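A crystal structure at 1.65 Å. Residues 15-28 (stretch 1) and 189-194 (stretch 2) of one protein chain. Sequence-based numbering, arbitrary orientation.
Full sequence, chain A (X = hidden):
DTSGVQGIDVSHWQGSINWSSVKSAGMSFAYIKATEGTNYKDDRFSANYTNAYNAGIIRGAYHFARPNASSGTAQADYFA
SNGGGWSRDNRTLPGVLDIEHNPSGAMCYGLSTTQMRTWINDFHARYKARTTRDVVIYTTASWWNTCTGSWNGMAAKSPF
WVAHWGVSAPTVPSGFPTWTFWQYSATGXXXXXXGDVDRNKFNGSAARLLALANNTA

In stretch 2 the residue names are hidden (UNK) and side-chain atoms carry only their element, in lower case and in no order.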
ATOM      1  N   GLY A  15      -6.802   4.468 -15.632  1.00 11.35           N
ATOM      2  CA  GLY A  15      -6.472   5.176 -16.861  1.00 11.48           C
ATOM      3  C   GLY A  15      -5.658   6.446 -16.708  1.00 10.96           C
ATOM      4  O   GLY A  15      -4.781   6.534 -15.844  1.00 11.85           O
ATOM      5  N   SER A  16      -5.941   7.431 -17.558  1.00  9.35           N
ATOM      6  CA  SER A  16      -5.237   8.713 -17.522  1.00 10.25           C
ATOM      7  C   SER A  16      -5.774   9.565 -16.383  1.00  8.91           C
ATOM      8  O   SER A  16      -6.965   9.853 -16.324  1.00  9.55           O
ATOM      9  CB  SER A  16      -5.433   9.456 -18.846  1.00 10.80           C
ATOM     10  OG  SER A  16      -4.767  10.702 -18.810  1.00 14.49           O
ATOM     11  N   ILE A  17      -4.886   9.981 -15.489  1.00  8.20           N
ATOM     12  CA  ILE A  17      -5.270  10.776 -14.324  1.00  7.95           C
ATOM     13  C   ILE A  17      -4.706  12.190 -14.351  1.00  7.76           C
ATOM     14  O   ILE A  17      -3.533  12.392 -14.674  1.00  8.23           O
ATOM     15  CB  ILE A  17      -4.757  10.100 -13.035  1.00  7.40           C
ATOM     16  CG1 ILE A  17      -5.380   8.709 -12.896  1.00  7.49           C
ATOM     17  CG2 ILE A  17      -5.076  10.981 -11.802  1.00  7.16           C
ATOM     18  CD1 ILE A  17      -4.800   7.900 -11.702  1.00  7.98           C
ATOM     19  N   ASN A  18      -5.547  13.171 -14.032  1.00  7.49           N
ATOM     20  CA  ASN A  18      -5.080  14.551 -13.959  1.00  7.56           C
ATOM     21  C   ASN A  18      -4.789  14.780 -12.477  1.00  7.79           C
ATOM     22  O   ASN A  18      -5.704  15.043 -11.682  1.00  7.05           O
ATOM     23  CB  ASN A  18      -6.149  15.536 -14.431  1.00  9.85           C
ATOM     24  CG  ASN A  18      -5.638  16.960 -14.442  1.00 11.64           C
ATOM     25  OD1 ASN A  18      -4.832  17.334 -13.602  1.00 13.66           O
ATOM     26  ND2 ASN A  18      -6.104  17.757 -15.393  1.00 15.73           N
ATOM     27  N   TRP A  19      -3.520  14.662 -12.100  1.00  6.73           N
ATOM     28  CA  TRP A  19      -3.152  14.813 -10.701  1.00  7.27           C
ATOM     29  C   TRP A  19      -3.320  16.200 -10.107  1.00  6.98           C
ATOM     30  O   TRP A  19      -3.498  16.329  -8.892  1.00  7.25           O
ATOM     31  CB  TRP A  19      -1.733  14.275 -10.473  1.00  6.73           C
ATOM     32  CG  TRP A  19      -1.677  12.779 -10.644  1.00  6.04           C
ATOM     33  CD1 TRP A  19      -1.402  12.086 -11.787  1.00  7.83           C
ATOM     34  CD2 TRP A  19      -1.958  11.798  -9.638  1.00  5.03           C
ATOM     35  NE1 TRP A  19      -1.497  10.724 -11.557  1.00  7.48           N
ATOM     36  CE2 TRP A  19      -1.833  10.526 -10.243  1.00  7.37           C
ATOM     37  CE3 TRP A  19      -2.307  11.871  -8.278  1.00  7.81           C
ATOM     38  CZ2 TRP A  19      -2.043   9.337  -9.538  1.00  8.40           C
ATOM     39  CZ3 TRP A  19      -2.517  10.688  -7.574  1.00  8.87           C
ATOM     40  CH2 TRP A  19      -2.383   9.436  -8.206  1.00  8.49           C
ATOM     41  N   SER A  20      -3.287  17.247 -10.927  1.00  7.88           N
ATOM     42  CA  SER A  20      -3.501  18.570 -10.361  1.00  7.53           C
ATOM     43  C   SER A  20      -4.954  18.620  -9.882  1.00  8.33           C
ATOM     44  O   SER A  20      -5.272  19.277  -8.889  1.00  8.71           O
ATOM     45  CB  SER A  20      -3.213  19.681 -11.389  1.00  9.37           C
ATOM     46  OG  SER A  20      -4.114  19.667 -12.483  1.00 16.89           O
ATOM     47  N   SER A  21      -5.838  17.911 -10.580  1.00  8.62           N
ATOM     48  CA  SER A  21      -7.234  17.879 -10.164  1.00  7.84           C
ATOM     49  C   SER A  21      -7.426  17.060  -8.905  1.00  8.20           C
ATOM     50  O   SER A  21      -8.291  17.381  -8.077  1.00  8.37           O
ATOM     51  CB  SER A  21      -8.112  17.329 -11.282  1.00  8.80           C
ATOM     52  OG  SER A  21      -8.121  18.256 -12.348  1.00 10.56           O
ATOM     53  N   VAL A  22      -6.629  16.007  -8.755  1.00  6.37           N
ATOM     54  CA  VAL A  22      -6.720  15.157  -7.560  1.00  6.99           C
ATOM     55  C   VAL A  22      -6.316  16.003  -6.350  1.00  7.85           C
ATOM     56  O   VAL A  22      -6.946  15.954  -5.291  1.00  7.38           O
ATOM     57  CB  VAL A  22      -5.785  13.924  -7.681  1.00  8.04           C
ATOM     58  CG1 VAL A  22      -5.709  13.177  -6.344  1.00  6.46           C
ATOM     59  CG2 VAL A  22      -6.304  12.993  -8.767  1.00  7.97           C
ATOM     60  N   LYS A  23      -5.253  16.784  -6.517  1.00  6.68           N
ATOM     61  CA  LYS A  23      -4.779  17.654  -5.451  1.00  7.62           C
ATOM     62  C   LYS A  23      -5.805  18.745  -5.135  1.00  7.94           C
ATOM     63  O   LYS A  23      -6.099  19.001  -3.969  1.00  9.09           O
ATOM     64  CB  LYS A  23      -3.461  18.322  -5.846  1.00  7.91           C
ATOM     65  CG  LYS A  23      -2.888  19.284  -4.799  1.00  9.34           C
ATOM     66  CD  LYS A  23      -2.219  18.515  -3.650  1.00 10.25           C
ATOM     67  CE  LYS A  23      -1.487  19.450  -2.683  1.00 16.12           C
ATOM     68  NZ  LYS A  23      -2.420  20.383  -2.003  1.00 20.16           N
ATOM     69  N   SER A  24      -6.359  19.389  -6.162  1.00  8.49           N
ATOM     70  CA  SER A  24      -7.317  20.464  -5.875  1.00  9.90           C
ATOM     71  C   SER A  24      -8.622  19.936  -5.277  1.00 10.69           C
ATOM     72  O   SER A  24      -9.366  20.687  -4.639  1.00 11.50           O
ATOM     73  CB  SER A  24      -7.593  21.311  -7.122  1.00  9.72           C
ATOM     74  OG  SER A  24      -8.277  20.582  -8.108  1.00 10.72           O
ATOM     75  N   ALA A  25      -8.884  18.648  -5.477  1.00 10.10           N
ATOM     76  CA  ALA A  25     -10.064  17.998  -4.911  1.00  9.31           C
ATOM     77  C   ALA A  25      -9.900  17.859  -3.393  1.00  9.72           C
ATOM     78  O   ALA A  25     -10.858  17.522  -2.695  1.00 11.79           O
ATOM     79  CB  ALA A  25     -10.264  16.611  -5.534  1.00  7.90           C
ATOM     80  N   GLY A  26      -8.683  18.089  -2.901  1.00  8.92           N
ATOM     81  CA  GLY A  26      -8.414  18.006  -1.478  1.00  8.75           C
ATOM     82  C   GLY A  26      -7.626  16.794  -1.011  1.00  9.24           C
ATOM     83  O   GLY A  26      -7.440  16.600   0.188  1.00 11.01           O
ATOM     84  N   MET A  27      -7.170  15.964  -1.940  1.00  8.33           N
ATOM     85  CA  MET A  27      -6.395  14.784  -1.566  1.00  7.31           C
ATOM     86  C   MET A  27      -4.986  15.192  -1.158  1.00  7.52           C
ATOM     87  O   MET A  27      -4.376  16.075  -1.779  1.00  7.94           O
ATOM     88  CB  MET A  27      -6.320  13.803  -2.738  1.00  6.74           C
ATOM     89  CG  MET A  27      -7.676  13.302  -3.200  1.00  7.00           C
ATOM     90  SD  MET A  27      -8.518  12.410  -1.858  1.00  7.14           S
ATOM     91  CE  MET A  27     -10.100  11.989  -2.684  1.00 12.14           C
ATOM     92  N   SER A  28      -4.474  14.538  -0.119  1.00  6.76           N
ATOM     93  CA  SER A  28      -3.128  14.804   0.392  1.00  7.82           C
ATOM     94  C   SER A  28      -2.103  13.744  -0.022  1.00  7.79           C
ATOM     95  O   SER A  28      -0.903  14.034  -0.120  1.00  8.47           O
ATOM     96  CB  SER A  28      -3.138  14.848   1.925  1.00 10.28           C
ATOM     97  OG  SER A  28      -3.964  15.882   2.433  1.00 11.27           O
ATOM     98  N   UNK A 189     -15.414   8.922  -5.958  1.00 10.47           N
ATOM     99  CA  UNK A 189     -15.260   9.866  -7.052  1.00 10.46           C
ATOM    100  C   UNK A 189     -14.248  10.914  -6.612  1.00 12.04           C
ATOM    101  O   UNK A 189     -14.243  11.342  -5.447  1.00 13.29           O
ATOM    102  c   UNK A 189     -17.583   9.651  -8.102  1.00 10.58           C
ATOM    103  c   UNK A 189     -17.064   9.301  -9.476  1.00 11.26           C
ATOM    104  n   UNK A 189     -18.013   8.491 -10.230  1.00 12.01           N
ATOM    105  c   UNK A 189     -16.597  10.544  -7.375  1.00 13.38           C
ATOM    106  n   UNK A 189     -17.362   6.480  -9.286  1.00  9.61           N
ATOM    107  n   UNK A 189     -19.026   6.522 -10.867  1.00 11.01           N
ATOM    108  c   UNK A 189     -18.134   7.168 -10.123  1.00 12.05           C
ATOM    109  N   UNK A 190     -13.361  11.287  -7.527  1.00  9.11           N
ATOM    110  CA  UNK A 190     -12.383  12.325  -7.240  1.00  9.80           C
ATOM    111  C   UNK A 190     -12.073  13.026  -8.550  1.00  9.65           C
ATOM    112  O   UNK A 190     -11.915  12.384  -9.594  1.00  9.21           O
ATOM    113  c   UNK A 190     -11.069  11.765  -6.624  1.00 11.33           C
ATOM    114  c   UNK A 190     -10.277  10.983  -7.671  1.00 14.46           C
ATOM    115  c   UNK A 190     -10.225  12.910  -6.078  1.00 11.02           C
ATOM    116  N   UNK A 191     -12.029  14.348  -8.502  1.00  9.42           N
ATOM    117  CA  UNK A 191     -11.711  15.106  -9.695  1.00  8.81           C
ATOM    118  C   UNK A 191     -10.382  14.624 -10.265  1.00  9.05           C
ATOM    119  O   UNK A 191      -9.437  14.351  -9.512  1.00  8.37           O
ATOM    120  N   UNK A 192     -10.312  14.507 -11.587  1.00  8.13           N
ATOM    121  CA  UNK A 192      -9.079  14.063 -12.221  1.00  8.46           C
ATOM    122  C   UNK A 192      -9.031  12.579 -12.514  1.00  7.53           C
ATOM    123  O   UNK A 192      -8.193  12.130 -13.279  1.00  7.86           O
ATOM    124  N   UNK A 193      -9.917  11.812 -11.884  1.00  7.28           N
ATOM    125  CA  UNK A 193      -9.982  10.380 -12.144  1.00  7.26           C
ATOM    126  C   UNK A 193     -11.359  10.068 -12.700  1.00  7.79           C
ATOM    127  O   UNK A 193     -12.377  10.457 -12.119  1.00  7.46           O
ATOM    128  c   UNK A 193      -8.422   9.809 -10.269  1.00 10.75           C
ATOM    129  c   UNK A 193      -9.941   8.068 -11.200  1.00  6.58           C
ATOM    130  c   UNK A 193      -9.794   9.540 -10.871  1.00  7.44           C
ATOM    131  N   UNK A 194     -11.395   9.378 -13.831  1.00  8.06           N
ATOM    132  CA  UNK A 194     -12.676   9.010 -14.416  1.00  8.49           C
ATOM    133  C   UNK A 194     -13.101   7.642 -13.898  1.00  9.00           C
ATOM    134  O   UNK A 194     -12.352   6.670 -14.011  1.00  9.66           O
ATOM    135  o   UNK A 194     -12.420  10.283 -16.474  1.00 10.06           O
ATOM    136  c   UNK A 194     -12.589   8.981 -15.946  1.00  9.62           C
TER
HETATM  137  O   HOH W   1      -8.448  12.857 -15.943  1.00 11.56           O
HETATM  138  O   HOH W   2      -9.016   8.544 -15.011  1.00 12.35           O

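Position 189 carries seven side-chain atoms: three carbons in a row, a nitrogen, then a carbon bearing two more nitrogens. That terminal group is a guanidinium, so the residue is Arg-189. Its CA-to-CB bond points away from stretch 1, and its nearest side-chain atom, CB, is 8.1 Å from Met-27 CE.

Position 190 has three side-chain carbons, one carrying the other two, and no polar atom. It points toward stretch 1 and meets Ala-25, Met-27 and the backbone of Val-22. This is Val-190, buried, with chi1 at 70° (p). Its CG2 lies 3.7 Å from Ala-25 CB and 3.5 Å from Met-27 CE, two residues on either side of Gly-26 in sequence, where a Schellman motif follows the helix.

Position 191 has no side-chain atoms, hence Gly-191. Here the absence is not forced by stretch 1: a CB would point toward the helix and still find room, 3.7 Å from Ser-21 O. The carbonyl makes the closest approaches, with Gly-191 O 3.4 Å from Val-22 CA in a CA-H...O contact.

Position 192 is also bare, and here the bareness matters. With phi/psi of 95/-16, a CB would be jammed against the preceding carbonyl O; it would also stand 2.3 Å from Asn-18 O and 2.9 Å from Ser-21 CB, both clashes. This is Gly-192, whose CA packs 3.5 Å from Ser-21 CB.

Position 193 again shows three carbons forked at the first, touching the side chains of Ile-17 and Val-22: Val-193, chi1 t. Its CG2 sits 3.9 Å from Ile-17 CG2 and 4.1 Å from Val-22 CG2.

Position 194 has one carbon followed by one oxygen, which stays 5.5 Å from Ser-16 O. It is Ser-194. Its backbone is linked to stretch 1 through a water that accepts from Ser-194 N and donates to Ser-16 O, both at 2.8 Å.

The contact sets a tight turn against the start of a helix, with apolar contacts reaching the residues before and after it. Val-190 to Val-193 form a type II turn, closed by Val-193 N to Val-190 O at 3.1 Å. Asn-18 caps the helix through its side chain, which accepts from Ser-21 N, while its backbone N donates to Gly-192 O at 2.9 Å and 165°, the one direct hydrogen bond between the stretches. Gly-192, bare at its CA, lets the turn come close to Asn-18 and Ser-21, and flanking valines supply the apolar grip.

Stretch 2 189-194: RVGGVS
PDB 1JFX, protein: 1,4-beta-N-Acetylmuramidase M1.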